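Local coordinates for ABC transporter, periplasmic solute-binding protein (Rhizobium meliloti, PDB 4WED), which probably captures a solute, perhaps a peptide or a nickel complex, in the periplasm and delivers it to an ABC transporter for uptake, at residues E120-I125 against T166-F171; M277-N280 against P286-D289; K330-P335 against W481-D486. All blocks are in the same frame, centred on the assembly; numbering follows the deposited sequence.

Interaction 1. Residues E120-I125 against T166-F171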
ATOM      1  N   GLU A 120      -2.593  -8.479  24.678  1.00 68.82           N
ATOM      2  CA  GLU A 120      -1.680  -9.460  25.262  1.00 75.71           C
ATOM      3  C   GLU A 120      -1.540 -10.735  24.415  1.00 76.38           C
ATOM      4  O   GLU A 120      -0.590 -11.487  24.584  1.00 77.48           O
ATOM      5  CB  GLU A 120      -2.135  -9.833  26.668  1.00 79.10           C
ATOM      6  CG  GLU A 120      -1.803  -8.783  27.714  1.00 83.80           C
ATOM      7  CD  GLU A 120      -2.308  -9.189  29.092  1.00 91.67           C
ATOM      8  OE1 GLU A 120      -3.106 -10.167  29.169  1.00 94.60           O
ATOM      9  OE2 GLU A 120      -1.910  -8.541  30.090  1.00 86.40           O
ATOM     10  N   ARG A 121      -2.489 -10.979  23.524  1.00 75.99           N
ATOM     11  CA  ARG A 121      -2.420 -12.134  22.659  1.00 81.19           C
ATOM     12  C   ARG A 121      -1.379 -11.973  21.557  1.00 81.26           C
ATOM     13  O   ARG A 121      -0.900 -12.970  21.035  1.00 85.19           O
ATOM     14  CB  ARG A 121      -3.784 -12.439  22.031  1.00 80.50           C
ATOM     15  CG  ARG A 121      -4.691 -13.247  22.940  1.00 83.92           C
ATOM     16  CD  ARG A 121      -6.136 -13.215  22.457  1.00 85.38           C
ATOM     17  NE  ARG A 121      -6.712 -14.543  22.246  1.00 91.11           N
ATOM     18  CZ  ARG A 121      -6.389 -15.361  21.247  1.00 95.02           C
ATOM     19  NH1 ARG A 121      -5.464 -15.030  20.364  1.00106.11           N
ATOM     20  NH2 ARG A 121      -6.996 -16.520  21.123  1.00100.89           N
ATOM     21  N   TRP A 122      -1.025 -10.753  21.184  1.00 70.79           N
ATOM     22  CA  TRP A 122      -0.092 -10.595  20.051  1.00 70.69           C
ATOM     23  C   TRP A 122       1.109  -9.696  20.294  1.00 68.66           C
ATOM     24  O   TRP A 122       2.143  -9.859  19.640  1.00 73.58           O
ATOM     25  CB  TRP A 122      -0.824 -10.122  18.770  1.00 65.65           C
ATOM     26  CG  TRP A 122      -1.477  -8.779  18.896  1.00 60.76           C
ATOM     27  CD1 TRP A 122      -2.772  -8.504  19.308  1.00 59.70           C
ATOM     28  CD2 TRP A 122      -0.880  -7.539  18.583  1.00 59.40           C
ATOM     29  NE1 TRP A 122      -2.994  -7.149  19.284  1.00 62.15           N
ATOM     30  CE2 TRP A 122      -1.851  -6.528  18.833  1.00 61.17           C
ATOM     31  CE3 TRP A 122       0.384  -7.171  18.107  1.00 59.22           C
ATOM     32  CZ2 TRP A 122      -1.585  -5.168  18.646  1.00 60.77           C
ATOM     33  CZ3 TRP A 122       0.646  -5.810  17.904  1.00 63.00           C
ATOM     34  CH2 TRP A 122      -0.342  -4.824  18.178  1.00 61.68           C
HETATM   35  N   MSE A 123       0.997  -8.762  21.216  1.00 67.08           N
HETATM   36  CA  MSE A 123       2.056  -7.783  21.377  1.00 74.02           C
HETATM   37  C   MSE A 123       3.230  -8.273  22.182  1.00 81.46           C
HETATM   38  O   MSE A 123       3.090  -8.654  23.345  1.00 78.84           O
HETATM   39  CB  MSE A 123       1.527  -6.582  22.109  1.00 75.96           C
HETATM   40  CG  MSE A 123       1.057  -5.587  21.079  1.00 83.61           C
HETATM   41 SE   MSE A 123       0.730  -3.835  21.955  1.00 99.52          SE
HETATM   42  CE  MSE A 123      -0.362  -4.603  23.372  1.00 90.42           C
ATOM     43  N   GLY A 124       4.413  -8.211  21.577  1.00 86.99           N
ATOM     44  CA  GLY A 124       5.625  -8.721  22.203  1.00 92.53           C
ATOM     45  C   GLY A 124       5.922 -10.153  21.769  1.00 94.52           C
ATOM     46  O   GLY A 124       6.984 -10.674  22.095  1.00 96.09           O
ATOM     47  N   ILE A 125       4.999 -10.794  21.041  1.00 90.90           N
ATOM     48  CA  ILE A 125       5.231 -12.152  20.553  1.00 92.50           C
ATOM     49  C   ILE A 125       6.266 -12.036  19.442  1.00 94.14           C
ATOM     50  O   ILE A 125       6.134 -11.188  18.544  1.00 97.34           O
ATOM     51  CB  ILE A 125       3.943 -12.840  20.053  1.00 84.86           C
ATOM     52  N   THR A 166      -5.094  -4.589   9.588  1.00 59.34           N
ATOM     53  CA  THR A 166      -6.165  -5.569   9.547  1.00 61.67           C
ATOM     54  C   THR A 166      -5.781  -6.618  10.563  1.00 59.47           C
ATOM     55  O   THR A 166      -6.584  -7.019  11.351  1.00 56.22           O
ATOM     56  CB  THR A 166      -6.401  -6.150   8.127  1.00 61.50           C
ATOM     57  OG1 THR A 166      -6.939  -5.116   7.270  1.00 62.93           O
ATOM     58  CG2 THR A 166      -7.430  -7.323   8.160  1.00 62.52           C
ATOM     59  N   ARG A 167      -4.529  -7.038  10.568  1.00 63.42           N
ATOM     60  CA  ARG A 167      -4.049  -7.982  11.566  1.00 65.06           C
ATOM     61  C   ARG A 167      -2.638  -7.590  11.950  1.00 62.22           C
ATOM     62  O   ARG A 167      -1.943  -7.010  11.135  1.00 59.48           O
ATOM     63  CB  ARG A 167      -4.044  -9.386  10.984  1.00 66.67           C
ATOM     64  CG  ARG A 167      -3.138  -9.522   9.782  1.00 68.84           C
ATOM     65  CD  ARG A 167      -2.899 -10.965   9.412  1.00 75.80           C
ATOM     66  NE  ARG A 167      -4.032 -11.507   8.685  1.00 73.55           N
ATOM     67  CZ  ARG A 167      -3.950 -12.124   7.520  1.00 71.83           C
ATOM     68  NH1 ARG A 167      -2.785 -12.296   6.931  1.00 69.42           N
ATOM     69  NH2 ARG A 167      -5.045 -12.564   6.951  1.00 72.79           N
ATOM     70  N   PRO A 168      -2.182  -7.898  13.164  1.00 64.46           N
ATOM     71  CA  PRO A 168      -2.917  -8.621  14.211  1.00 63.56           C
ATOM     72  C   PRO A 168      -3.620  -7.732  15.230  1.00 59.23           C
ATOM     73  O   PRO A 168      -4.004  -8.176  16.307  1.00 61.88           O
ATOM     74  CB  PRO A 168      -1.788  -9.330  14.937  1.00 64.37           C
ATOM     75  CG  PRO A 168      -0.706  -8.315  14.939  1.00 64.67           C
ATOM     76  CD  PRO A 168      -0.792  -7.646  13.588  1.00 66.06           C
ATOM     77  N   THR A 169      -3.842  -6.494  14.856  1.00 57.08           N
ATOM     78  CA  THR A 169      -4.229  -5.465  15.798  1.00 58.73           C
ATOM     79  C   THR A 169      -5.701  -5.351  16.167  1.00 58.05           C
ATOM     80  O   THR A 169      -6.111  -4.305  16.693  1.00 58.22           O
ATOM     81  CB  THR A 169      -3.822  -4.126  15.187  1.00 54.53           C
ATOM     82  OG1 THR A 169      -4.261  -4.091  13.818  1.00 56.57           O
ATOM     83  CG2 THR A 169      -2.347  -4.024  15.230  1.00 54.81           C
ATOM     84  N   ARG A 170      -6.505  -6.369  15.895  1.00 55.78           N
ATOM     85  CA  ARG A 170      -7.947  -6.201  16.068  1.00 56.19           C
ATOM     86  C   ARG A 170      -8.492  -7.105  17.133  1.00 54.12           C
ATOM     87  O   ARG A 170      -7.767  -7.953  17.629  1.00 61.65           O
ATOM     88  CB  ARG A 170      -8.660  -6.328  14.733  1.00 57.28           C
ATOM     89  CG  ARG A 170      -8.013  -5.401  13.705  1.00 58.45           C
ATOM     90  CD  ARG A 170      -8.926  -5.115  12.535  1.00 53.37           C
ATOM     91  NE  ARG A 170      -8.342  -4.126  11.656  1.00 51.81           N
ATOM     92  CZ  ARG A 170      -8.977  -3.612  10.598  1.00 55.00           C
ATOM     93  NH1 ARG A 170     -10.221  -4.016  10.286  1.00 52.96           N
ATOM     94  NH2 ARG A 170      -8.377  -2.699   9.842  1.00 53.84           N
ATOM     95  N   PHE A 171      -9.778  -6.925  17.447  1.00 54.97           N
ATOM     96  CA  PHE A 171     -10.399  -7.370  18.699  1.00 58.86           C
ATOM     97  C   PHE A 171     -11.458  -8.490  18.613  1.00 65.79           C
ATOM     98  O   PHE A 171     -12.550  -8.352  17.987  1.00 64.69           O
ATOM     99  CB  PHE A 171     -10.910  -6.135  19.432  1.00 59.63           C
ATOM    100  CG  PHE A 171      -9.793  -5.202  19.803  1.00 59.62           C
ATOM    101  CD1 PHE A 171      -9.322  -4.272  18.882  1.00 57.89           C
ATOM    102  CD2 PHE A 171      -9.135  -5.321  21.036  1.00 62.12           C
ATOM    103  CE1 PHE A 171      -8.264  -3.435  19.192  1.00 57.97           C
ATOM    104  CE2 PHE A 171      -8.064  -4.489  21.348  1.00 64.50           C
ATOM    105  CZ  PHE A 171      -7.614  -3.550  20.413  1.00 59.46           C
TER
HETATM  106  O   HOH W   1      -5.587  -6.587  19.337  1.00 58.47           O
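The C-terminal end of helix 112-122 meets the cis-proline loop that follows helix 159-162, where Trp122 lies against Pro168 and Thr169 in the protein interior. One face of the indole covers the carbonyl of Pro168, whose O approaches CD1 of Trp122 to 3.3 Å off-centre toward the rim. Farther along the ring, CE3 of Trp122 packs on CG of Pro168 at 3.5 Å, and CH2 of Trp122 meets the methyl CG2 of Thr169 at 3.7 Å. The indole leaves the chain with CG between the backbone N and the carbonyl carbon (chi1 62°), which swings it toward the loop, while CG of selenomethionine Met123 backs its other face. A water accepts from NE1 of Trp122 at 2.7 Å and donates to O of Arg170 at 3.1 Å. Beyond it, the guanidinium of Arg170 bonds to Asp62, a ligand of the sodium ion. Although Pro168 O sits close to NE1 of Trp122, the angle is poor, and Pro168 O accepts instead from NE2 of Gln52. The indole N-H therefore spends its hydrogen bond on the water, and apolar packing and one solvent bridge join the segments without a direct hydrogen bond.

Interaction 2. Residues M277-N280 against P286-D289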
HETATM    1  N   MSE A 277      11.842   4.075 -10.994  1.00 62.13           N
HETATM    2  CA  MSE A 277      13.059   3.600 -11.569  1.00 67.91           C
HETATM    3  C   MSE A 277      14.223   4.060 -10.713  1.00 69.20           C
HETATM    4  O   MSE A 277      14.263   5.192 -10.226  1.00 63.59           O
HETATM    5  CB  MSE A 277      13.185   4.100 -12.966  1.00 73.48           C
HETATM    6  CG  MSE A 277      14.313   3.313 -13.606  1.00 82.76           C
HETATM    7 SE   MSE A 277      14.378   3.841 -15.500  1.00103.42          SE
HETATM    8  CE  MSE A 277      14.919   5.732 -15.286  1.00 97.19           C
ATOM      9  N   ALA A 278      15.164   3.141 -10.545  1.00 57.90           N
ATOM     10  CA  ALA A 278      16.335   3.305  -9.736  1.00 58.63           C
ATOM     11  C   ALA A 278      17.571   3.459 -10.606  1.00 60.57           C
ATOM     12  O   ALA A 278      17.641   2.933 -11.720  1.00 61.16           O
ATOM     13  CB  ALA A 278      16.514   2.080  -8.855  1.00 60.38           C
ATOM     14  N   PHE A 279      18.556   4.160 -10.056  1.00 60.98           N
ATOM     15  CA  PHE A 279      19.793   4.472 -10.742  1.00 62.74           C
ATOM     16  C   PHE A 279      20.884   3.790  -9.987  1.00 63.99           C
ATOM     17  O   PHE A 279      20.860   3.800  -8.765  1.00 67.36           O
ATOM     18  CB  PHE A 279      20.071   5.990 -10.663  1.00 60.82           C
ATOM     19  CG  PHE A 279      19.118   6.832 -11.473  1.00 57.04           C
ATOM     20  CD1 PHE A 279      19.100   6.732 -12.857  1.00 56.55           C
ATOM     21  CD2 PHE A 279      18.270   7.745 -10.855  1.00 59.84           C
ATOM     22  CE1 PHE A 279      18.238   7.522 -13.608  1.00 58.38           C
ATOM     23  CE2 PHE A 279      17.389   8.515 -11.593  1.00 62.58           C
ATOM     24  CZ  PHE A 279      17.377   8.403 -12.991  1.00 58.53           C
ATOM     25  N   ASN A 280      21.874   3.257 -10.684  1.00 64.48           N
ATOM     26  CA  ASN A 280      23.030   2.722  -9.984  1.00 65.04           C
ATOM     27  C   ASN A 280      24.349   3.343 -10.402  1.00 65.05           C
ATOM     28  O   ASN A 280      25.074   2.775 -11.237  1.00 67.74           O
ATOM     29  CB  ASN A 280      23.117   1.242 -10.166  1.00 67.03           C
ATOM     30  CG  ASN A 280      24.200   0.653  -9.316  1.00 70.12           C
ATOM     31  OD1 ASN A 280      24.816   1.346  -8.502  1.00 74.81           O
ATOM     32  ND2 ASN A 280      24.449  -0.606  -9.501  1.00 71.19           N
ATOM     33  N   PRO A 286      28.252   7.092 -15.819  1.00 70.04           N
ATOM     34  CA  PRO A 286      27.441   8.252 -16.248  1.00 67.26           C
ATOM     35  C   PRO A 286      26.293   8.695 -15.306  1.00 67.04           C
ATOM     36  O   PRO A 286      25.837   9.840 -15.357  1.00 66.23           O
ATOM     37  CB  PRO A 286      26.871   7.795 -17.602  1.00 67.17           C
ATOM     38  CG  PRO A 286      27.855   6.766 -18.110  1.00 68.64           C
ATOM     39  CD  PRO A 286      28.298   6.045 -16.872  1.00 70.59           C
ATOM     40  N   LEU A 287      25.829   7.815 -14.437  1.00 67.91           N
ATOM     41  CA  LEU A 287      24.716   8.157 -13.614  1.00 62.87           C
ATOM     42  C   LEU A 287      25.194   8.885 -12.395  1.00 64.52           C
ATOM     43  O   LEU A 287      24.376   9.340 -11.613  1.00 65.82           O
ATOM     44  CB  LEU A 287      24.003   6.895 -13.206  1.00 65.17           C
ATOM     45  CG  LEU A 287      23.397   6.166 -14.378  1.00 66.44           C
ATOM     46  CD1 LEU A 287      22.755   4.875 -13.882  1.00 68.18           C
ATOM     47  CD2 LEU A 287      22.390   7.064 -15.107  1.00 66.06           C
ATOM     48  N   LYS A 288      26.509   8.962 -12.201  1.00 67.18           N
ATOM     49  CA  LYS A 288      27.064   9.770 -11.107  1.00 71.91           C
ATOM     50  C   LYS A 288      26.822  11.235 -11.375  1.00 72.09           C
ATOM     51  O   LYS A 288      26.733  12.033 -10.460  1.00 78.56           O
ATOM     52  CB  LYS A 288      28.569   9.559 -10.933  1.00 76.59           C
ATOM     53  CG  LYS A 288      28.977   8.117 -10.713  1.00 79.77           C
ATOM     54  CD  LYS A 288      30.343   8.014 -10.073  1.00 85.93           C
ATOM     55  CE  LYS A 288      30.772   6.565  -9.928  1.00 88.29           C
ATOM     56  NZ  LYS A 288      32.202   6.522  -9.543  1.00 93.53           N
ATOM     57  N   ASP A 289      26.754  11.595 -12.644  1.00 70.89           N
ATOM     58  CA  ASP A 289      26.431  12.937 -13.021  1.00 70.75           C
ATOM     59  C   ASP A 289      24.920  13.163 -12.903  1.00 65.99           C
ATOM     60  O   ASP A 289      24.173  12.703 -13.730  1.00 64.94           O
ATOM     61  CB  ASP A 289      26.893  13.180 -14.451  1.00 72.72           C
ATOM     62  CG  ASP A 289      26.753  14.625 -14.861  1.00 75.29           C
ATOM     63  OD1 ASP A 289      25.853  15.296 -14.308  1.00 75.86           O
ATOM     64  OD2 ASP A 289      27.534  15.085 -15.730  1.00 79.01           O
TER
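A small van der Waals contact without hydrogen bonds, at the end of strand 274-279, joins Phe279 and Asn280 to Leu287, in the loop that leads on to helix 290-299. Leu287 carries its half alone, and its two methyls divide the work. CD2 touches CD1 of Phe279 at 4.0 Å, approaching the ring obliquely, with the two side chains crossing at about a right angle. CD1, anti to CA (chi2 177°), is the methyl that reaches the main chain, 3.7 Å from N of Asn280 and 4.1 Å from O of the same residue. Leucine therefore packs on a peptide backbone as well as on a ring.

The unit is a strand, a short connection and a helix: only five residues separate the two segments, and the chain turns back before helix 290-299 begins. Asp289 is the N-cap of that helix, its OD1 accepting from the backbone N of Gln291, and a weak bond from N of Asp289 to O of Pro286 (3.4 Å) spans the residues before it. The carbonyl of Leu287 is taken up by NE of Arg293, one turn into the helix.

On the strand side, the side chain of Asn280 leaves the backbone away from the loop, and its ND2 binds O of Tyr415. Phe279 lies between sheet and helix: besides Leu287 it touches Arg293 and Val296 of helix 290-299, Leu417 of strand 417-421 and Ala489 of strand 488-500, the two strands that flank its own in the antiparallel sheet.

Interaction 3. Residues K330-P335 against W481-D486; sequences KQFDAP and WLRDND
The guanidinium of Arg483 lies flat on the ring of Phe332, with centres 4.0 Å apart and planes inclined by 21°. NE of Arg483 stands over the middle of the ring, and CZ lies 14° off the ring normal, a cation-pi contact made squarely over the face. The aliphatic part joins in: CD of Arg483 comes to 3.6 Å from CE2 of Phe332 and makes a CH-pi contact over the same face. With CG anti to the backbone N (chi1 178°) and the chain extended as far as NE, the arginine reaches straight out from its helix, and the rotation about CD-NE lays the guanidinium on the ring. Without the ring, as with an alanine here, the guanidinium would probably lose its stacking surface and be freer to swing into solvent.

Around this pair, Asn319 holds the loop backbone by two bonds, its OD1 accepting from N of Phe332 and its ND2 donating to O of Lys330, and OE1 of Gln476 in helix 471-485 accepts from N of Lys330. In the helix, O of Trp481 receives both N of Asn485 at 2.9 Å and ND2 of Asn485 at 2.6 Å, from opposite faces of its plane, and Asp486, with positive phi, follows in a Schellman motif. The stack lies between the loop joining strand 315-316 to helix 339-348 and the C-terminal part of helix 471-485, shortly before strand 488-500.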
ATOM      1  N   LYS A 330       5.427  17.978  -0.213  1.00 65.15           N
ATOM      2  CA  LYS A 330       4.960  18.971  -1.148  1.00 71.53           C
ATOM      3  C   LYS A 330       4.811  18.247  -2.523  1.00 66.78           C
ATOM      4  O   LYS A 330       5.729  17.555  -3.000  1.00 58.56           O
ATOM      5  CB  LYS A 330       5.972  20.107  -1.143  1.00 78.00           C
ATOM      6  CG  LYS A 330       6.064  20.913  -2.400  1.00 88.72           C
ATOM      7  CD  LYS A 330       4.818  21.753  -2.597  1.00100.12           C
ATOM      8  CE  LYS A 330       5.054  22.858  -3.622  1.00103.70           C
ATOM      9  NZ  LYS A 330       4.016  22.764  -4.683  1.00110.30           N
ATOM     10  N   GLN A 331       3.630  18.343  -3.109  1.00 68.02           N
ATOM     11  CA  GLN A 331       3.325  17.590  -4.332  1.00 69.25           C
ATOM     12  C   GLN A 331       3.722  18.402  -5.574  1.00 66.81           C
ATOM     13  O   GLN A 331       3.442  19.593  -5.671  1.00 66.78           O
ATOM     14  CB  GLN A 331       1.849  17.153  -4.368  1.00 70.85           C
ATOM     15  CG  GLN A 331       1.518  16.010  -3.386  1.00 74.53           C
ATOM     16  CD  GLN A 331       2.039  14.633  -3.832  1.00 80.06           C
ATOM     17  OE1 GLN A 331       2.719  13.922  -3.078  1.00 83.17           O
ATOM     18  NE2 GLN A 331       1.714  14.249  -5.061  1.00 85.52           N
ATOM     19  N   PHE A 332       4.432  17.750  -6.473  1.00 62.69           N
ATOM     20  CA  PHE A 332       4.800  18.341  -7.736  1.00 67.82           C
ATOM     21  C   PHE A 332       4.116  17.612  -8.893  1.00 70.34           C
ATOM     22  O   PHE A 332       3.815  16.406  -8.823  1.00 67.69           O
ATOM     23  CB  PHE A 332       6.304  18.236  -7.929  1.00 70.17           C
ATOM     24  CG  PHE A 332       7.091  18.836  -6.809  1.00 80.17           C
ATOM     25  CD1 PHE A 332       7.365  20.196  -6.787  1.00 85.27           C
ATOM     26  CD2 PHE A 332       7.560  18.049  -5.771  1.00 85.74           C
ATOM     27  CE1 PHE A 332       8.098  20.756  -5.752  1.00 91.31           C
ATOM     28  CE2 PHE A 332       8.290  18.608  -4.726  1.00 88.30           C
ATOM     29  CZ  PHE A 332       8.558  19.960  -4.716  1.00 89.23           C
ATOM     30  N   ASP A 333       3.929  18.360  -9.971  1.00 74.75           N
ATOM     31  CA  ASP A 333       3.489  17.840 -11.247  1.00 71.33           C
ATOM     32  C   ASP A 333       4.466  16.807 -11.730  1.00 67.95           C
ATOM     33  O   ASP A 333       5.692  17.026 -11.685  1.00 67.75           O
ATOM     34  CB  ASP A 333       3.471  18.957 -12.270  1.00 80.75           C
ATOM     35  CG  ASP A 333       2.527  20.072 -11.895  1.00 88.64           C
ATOM     36  OD1 ASP A 333       1.304  19.823 -11.947  1.00 91.41           O
ATOM     37  OD2 ASP A 333       3.011  21.184 -11.554  1.00 92.69           O
ATOM     38  N   ALA A 334       3.930  15.676 -12.180  1.00 61.27           N
ATOM     39  CA  ALA A 334       4.710  14.713 -12.928  1.00 60.98           C
ATOM     40  C   ALA A 334       5.404  15.390 -14.111  1.00 62.28           C
ATOM     41  O   ALA A 334       4.736  16.080 -14.905  1.00 58.94           O
ATOM     42  CB  ALA A 334       3.826  13.582 -13.424  1.00 59.56           C
ATOM     43  N   PRO A 335       6.732  15.181 -14.255  1.00 63.46           N
ATOM     44  CA  PRO A 335       7.430  15.718 -15.442  1.00 66.15           C
ATOM     45  C   PRO A 335       6.830  15.272 -16.775  1.00 67.55           C
ATOM     46  O   PRO A 335       6.517  14.097 -16.975  1.00 73.00           O
ATOM     47  CB  PRO A 335       8.850  15.163 -15.307  1.00 65.18           C
ATOM     48  CG  PRO A 335       8.726  14.015 -14.386  1.00 62.05           C
ATOM     49  CD  PRO A 335       7.600  14.300 -13.462  1.00 59.77           C
ATOM     50  N   TRP A 481      16.040  16.400  -0.912  1.00 64.08           N
ATOM     51  CA  TRP A 481      17.300  15.781  -1.274  1.00 65.89           C
ATOM     52  C   TRP A 481      17.173  14.939  -2.543  1.00 62.58           C
ATOM     53  O   TRP A 481      17.951  15.059  -3.508  1.00 59.47           O
ATOM     54  CB  TRP A 481      17.790  14.876  -0.154  1.00 65.83           C
ATOM     55  CG  TRP A 481      19.178  14.551  -0.342  1.00 66.24           C
ATOM     56  CD1 TRP A 481      20.234  15.320  -0.003  1.00 68.26           C
ATOM     57  CD2 TRP A 481      19.703  13.409  -1.008  1.00 66.29           C
ATOM     58  NE1 TRP A 481      21.399  14.717  -0.390  1.00 70.30           N
ATOM     59  CE2 TRP A 481      21.102  13.532  -1.001  1.00 68.53           C
ATOM     60  CE3 TRP A 481      19.129  12.290  -1.613  1.00 66.92           C
ATOM     61  CZ2 TRP A 481      21.947  12.565  -1.555  1.00 69.72           C
ATOM     62  CZ3 TRP A 481      19.976  11.323  -2.177  1.00 65.77           C
ATOM     63  CH2 TRP A 481      21.364  11.475  -2.144  1.00 68.20           C
ATOM     64  N   LEU A 482      16.192  14.063  -2.514  1.00 60.60           N
ATOM     65  CA  LEU A 482      16.023  13.112  -3.600  1.00 62.83           C
ATOM     66  C   LEU A 482      15.777  13.851  -4.927  1.00 61.84           C
ATOM     67  O   LEU A 482      16.354  13.502  -5.953  1.00 62.23           O
ATOM     68  CB  LEU A 482      14.844  12.175  -3.320  1.00 59.77           C
ATOM     69  CG  LEU A 482      15.003  11.161  -2.199  1.00 59.17           C
ATOM     70  CD1 LEU A 482      13.636  10.670  -1.738  1.00 58.34           C
ATOM     71  CD2 LEU A 482      15.848   9.975  -2.644  1.00 60.07           C
ATOM     72  N   ARG A 483      14.893  14.835  -4.856  1.00 62.09           N
ATOM     73  CA  ARG A 483      14.493  15.675  -5.979  1.00 65.41           C
ATOM     74  C   ARG A 483      15.620  16.587  -6.486  1.00 64.79           C
ATOM     75  O   ARG A 483      15.893  16.595  -7.669  1.00 63.97           O
ATOM     76  CB  ARG A 483      13.266  16.512  -5.600  1.00 68.27           C
ATOM     77  CG  ARG A 483      12.787  17.460  -6.689  1.00 73.23           C
ATOM     78  CD  ARG A 483      11.418  18.049  -6.400  1.00 80.32           C
ATOM     79  NE  ARG A 483      10.711  18.393  -7.641  1.00 95.68           N
ATOM     80  CZ  ARG A 483      10.921  19.496  -8.374  1.00106.58           C
ATOM     81  NH1 ARG A 483      11.837  20.416  -8.029  1.00111.05           N
ATOM     82  NH2 ARG A 483      10.200  19.687  -9.475  1.00104.65           N
ATOM     83  N   ASP A 484      16.287  17.328  -5.611  1.00 65.51           N
ATOM     84  CA  ASP A 484      17.385  18.189  -6.068  1.00 66.82           C
ATOM     85  C   ASP A 484      18.546  17.378  -6.598  1.00 67.07           C
ATOM     86  O   ASP A 484      19.249  17.839  -7.448  1.00 67.47           O
ATOM     87  CB  ASP A 484      17.890  19.098  -4.966  1.00 69.29           C
ATOM     88  CG  ASP A 484      16.785  19.933  -4.355  1.00 72.54           C
ATOM     89  OD1 ASP A 484      15.721  20.151  -5.006  1.00 77.51           O
ATOM     90  OD2 ASP A 484      16.962  20.336  -3.198  1.00 70.77           O
ATOM     91  N   ASN A 485      18.751  16.165  -6.106  1.00 67.20           N
ATOM     92  CA  ASN A 485      19.872  15.355  -6.564  1.00 66.87           C
ATOM     93  C   ASN A 485      19.488  14.364  -7.654  1.00 67.66           C
ATOM     94  O   ASN A 485      20.354  13.674  -8.177  1.00 65.62           O
ATOM     95  CB  ASN A 485      20.478  14.598  -5.402  1.00 70.15           C
ATOM     96  CG  ASN A 485      21.129  15.514  -4.422  1.00 72.43           C
ATOM     97  OD1 ASN A 485      22.216  15.972  -4.672  1.00 76.31           O
ATOM     98  ND2 ASN A 485      20.458  15.814  -3.317  1.00 73.39           N
ATOM     99  N   ASP A 486      18.198  14.325  -8.008  1.00 68.76           N
ATOM    100  CA  ASP A 486      17.675  13.438  -9.044  1.00 68.27           C
ATOM    101  C   ASP A 486      18.096  12.013  -8.734  1.00 63.80           C
ATOM    102  O   ASP A 486      18.655  11.319  -9.565  1.00 62.16           O
ATOM    103  CB  ASP A 486      18.165  13.882 -10.431  1.00 72.21           C
ATOM    104  CG  ASP A 486      17.534  15.206 -10.882  1.00 78.90           C
ATOM    105  OD1 ASP A 486      16.332  15.169 -11.262  1.00 77.95           O
ATOM    106  OD2 ASP A 486      18.244  16.264 -10.878  1.00 79.87           O
TER

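In the fold
Along the chain the three contacts come in series, interaction 1 first and interaction 3 last. Interactions 2 and 3 are neighbours, with centres 16 Å apart, and they touch where CE2 of Phe279 packs on O of Asp486 at 3.7 Å. Both border one antiparallel sheet: strand 274-279 carries part of interaction 2, and strand 488-500, its partner, follows helix 471-485 of interaction 3 and also pairs with strand 315-316. Interaction 1 lies on the opposite side of the chain's centre, with centres about 42 Å and 38 Å from those of interactions 2 and 3. This separation is consistent with the lobed build of solute-binding proteins, with interaction 1 in a different region from interactions 2 and 3.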